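Local coordinates for protein nitrite oxidoreductase subunit A (PDB 7B04) that belongs to the molybdopterin oxidoreductase family and holds a molybdenum atom, two MD1 groups and an iron/sulfur cluster, at residues 69-73 with 562-566. Residue numbers count along the deposited sequence, not the author numbering.
With MD1 (phosphoric acid 4-(2-amino-4-oxo-3,4,5,6,-tetrahydro-pteridin-6-yl)-2-hydroxy-3,4-dimercapto-but-3-en-yl ester guanylate ester), chain C; SF4 (iron/sulfur cluster), chain D.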
# COMPACT_ATOMS: atom_id res chain seq x y z
N PRO B 69 -6.17 3.30 11.04
CA PRO B 69 -6.58 1.91 10.77
C PRO B 69 -5.66 0.83 11.31
O PRO B 69 -5.51 -0.18 10.62
CB PRO B 69 -6.58 1.87 9.24
CG PRO B 69 -5.42 2.75 8.88
CD PRO B 69 -5.34 3.83 9.94
N ASN B 70 -5.06 0.96 12.50
CA ASN B 70 -4.02 0.02 12.93
C ASN B 70 -2.82 0.16 12.01
O ASN B 70 -2.06 -0.78 11.76
CB ASN B 70 -4.49 -1.44 13.01
CG ASN B 70 -3.49 -2.35 13.72
OD1 ASN B 70 -2.43 -1.91 14.17
ND2 ASN B 70 -3.83 -3.63 13.82
N ASP B 71 -2.66 1.34 11.42
CA ASP B 71 -1.47 1.58 10.55
C ASP B 71 -0.20 1.58 11.42
O ASP B 71 0.86 1.13 10.94
CB ASP B 71 -1.61 2.88 9.75
CG ASP B 71 -0.82 2.89 8.46
OD1 ASP B 71 -0.97 1.93 7.67
OD2 ASP B 71 -0.05 3.85 8.25
N THR B 72 -0.35 2.10 12.64
CA THR B 72 0.70 2.39 13.63
C THR B 72 1.26 3.78 13.42
O THR B 72 2.21 4.17 14.13
CB THR B 72 1.85 1.36 13.66
OG1 THR B 72 2.53 1.47 14.92
CG2 THR B 72 2.88 1.61 12.58
N HIS B 73 0.72 4.56 12.48
CA HIS B 73 1.21 5.89 12.17
C HIS B 73 0.25 7.00 12.57
O HIS B 73 0.71 8.08 12.94
CB HIS B 73 1.54 5.98 10.68
CG HIS B 73 2.58 5.00 10.25
ND1 HIS B 73 3.91 5.13 10.59
CD2 HIS B 73 2.48 3.85 9.54
CE1 HIS B 73 4.59 4.11 10.09
NE2 HIS B 73 3.75 3.32 9.44
N TRP B 562 8.70 -4.58 15.66
CA TRP B 562 7.72 -3.67 15.07
C TRP B 562 6.44 -4.42 14.77
O TRP B 562 6.46 -5.59 14.37
CB TRP B 562 8.26 -3.03 13.80
CG TRP B 562 9.41 -2.14 14.06
CD1 TRP B 562 10.71 -2.38 13.76
CD2 TRP B 562 9.37 -0.87 14.72
NE1 TRP B 562 11.49 -1.33 14.17
CE2 TRP B 562 10.69 -0.39 14.77
CE3 TRP B 562 8.35 -0.09 15.27
CZ2 TRP B 562 11.02 0.83 15.34
CZ3 TRP B 562 8.68 1.13 15.83
CH2 TRP B 562 10.00 1.58 15.86
N ALA B 563 5.32 -3.74 14.97
CA ALA B 563 4.02 -4.37 14.89
C ALA B 563 2.98 -3.29 14.62
O ALA B 563 3.32 -2.18 14.18
CB ALA B 563 3.74 -5.15 16.18
N GLY B 564 1.71 -3.60 14.87
CA GLY B 564 0.68 -2.60 14.82
C GLY B 564 0.74 -1.70 16.04
O GLY B 564 1.70 -1.69 16.81
N ASN B 565 -0.32 -0.92 16.21
CA ASN B 565 -0.39 0.04 17.31
C ASN B 565 -0.99 -0.65 18.53
O ASN B 565 -2.21 -0.84 18.62
CB ASN B 565 -1.20 1.27 16.92
CG ASN B 565 -0.78 2.50 17.69
OD1 ASN B 565 0.10 2.43 18.56
ND2 ASN B 565 -1.39 3.64 17.38
N TYR B 566 -0.13 -1.01 19.48
CA TYR B 566 -0.52 -1.78 20.66
C TYR B 566 -0.48 -0.99 21.95
O TYR B 566 -1.07 -1.43 22.94
CB TYR B 566 0.43 -2.97 20.83
CG TYR B 566 1.82 -2.49 21.21
CD1 TYR B 566 2.70 -2.04 20.24
CD2 TYR B 566 2.23 -2.44 22.54
CE1 TYR B 566 3.95 -1.57 20.57
CE2 TYR B 566 3.48 -1.98 22.88
CZ TYR B 566 4.34 -1.55 21.89
OH TYR B 566 5.58 -1.08 22.24
PB MD1 C . 6.20 -7.17 9.22
O3B MD1 C . 5.77 -8.72 8.88
O1B MD1 C . 7.13 -6.66 8.14
O2B MD1 C . 6.90 -7.12 10.55
O3A MD1 C . 4.83 -6.24 9.26
C10 MD1 C . 3.89 -6.40 10.28
C11 MD1 C . 3.26 -5.02 10.61
O11 MD1 C . 3.20 -4.24 9.20
C12 MD1 C . 2.12 -5.19 11.28
S12 MD1 C . 2.02 -6.54 12.50
C13 MD1 C . 0.83 -4.33 11.19
S13 MD1 C . -0.55 -4.83 12.26
C14 MD1 C . 0.61 -3.22 10.30
N15 MD1 C . 0.60 -3.88 8.84
C16 MD1 C . 0.73 -2.94 7.81
C15 MD1 C . -0.03 -3.04 6.53
O14 MD1 C . -0.79 -3.93 6.36
N17 MD1 C . 0.17 -2.00 5.48
C17 MD1 C . 1.17 -0.84 5.72
N16 MD1 C . 1.35 0.17 4.69
N18 MD1 C . 1.94 -0.74 7.01
C20 MD1 C . 1.76 -1.73 8.04
N8 MD1 C . 2.46 -1.68 9.26
C7 MD1 C . 1.49 -2.01 10.49
PA MD1 C . 6.13 -9.52 7.48
O1A MD1 C . 5.22 -10.71 7.37
O2A MD1 C . 5.90 -8.58 6.32
O5' MD1 C . 7.69 -10.04 7.46
C5' MD1 C . 8.70 -9.16 7.05
C4' MD1 C . 9.82 -9.91 6.25
O4' MD1 C . 10.39 -11.13 7.05
C1' MD1 C . 10.47 -12.24 5.96
N9 MD1 C . 10.48 -13.60 6.56
C4 MD1 C . 11.55 -14.01 7.25
N3 MD1 C . 12.83 -13.33 7.59
C2 MD1 C . 13.84 -14.03 8.39
N2 MD1 C . 15.09 -13.36 8.71
N1 MD1 C . 13.59 -15.37 8.84
C6 MD1 C . 12.36 -16.02 8.52
O6 MD1 C . 12.15 -17.12 8.89
C5 MD1 C . 11.31 -15.28 7.68
N7 MD1 C . 10.10 -15.63 7.24
C8 MD1 C . 9.58 -14.60 6.55
C2' MD1 C . 9.39 -12.04 5.31
O2' MD1 C . 9.46 -12.68 4.00
C3' MD1 C . 9.35 -10.39 5.16
O3' MD1 C . 10.21 -9.97 4.06
FE1 SF4 D . -1.81 4.75 7.60
FE2 SF4 D . -3.72 6.63 7.11
FE3 SF4 D . -1.69 6.25 5.32
FE4 SF4 D . -1.17 7.41 7.74
S1 SF4 D . -2.49 8.23 6.07
S2 SF4 D . 0.04 5.76 6.73
S3 SF4 D . -2.63 6.29 9.08
S4 SF4 D . -3.31 4.75 5.90
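This is a buried loop-to-loop contact at the cofactor site of a molybdopterin oxidoreductase, near the centre of the chain. Residues 69-73, in the loop between strands 61-66 and 76-82, lie between the iron/sulfur cluster and one MD1. Asp71 OD2 binds SF4 FE1 at 2.1 Å, making an aspartate one of the cluster's iron ligands, while Asp71 O lies 3.2 Å from MD1 C7. The partner, 562-566, follows strand 558-561, an outermost strand of the five-stranded parallel sheet, and runs along the dithiolene of the same MD1: Ala563 CA is 3.8 Å from S12 and Gly564 CA 3.6 Å from S13, with the molybdenum atom close to Gly564. Thr72 OG1 lies 3.8 Å from both Ala563 O and Gly564 O. Asn565 ND2 hydrogen-bonds to Asn710 O. Asn70 OD1 sits 3.3 Å from Gly564 CA, where a CB would clash with it, and one hydrogen bond joins the two loops: Asn565 N donates to Asn70 OD1 at 3.1 Å, while Asn70 ND2 lies 3.8 Å from MD1 S13.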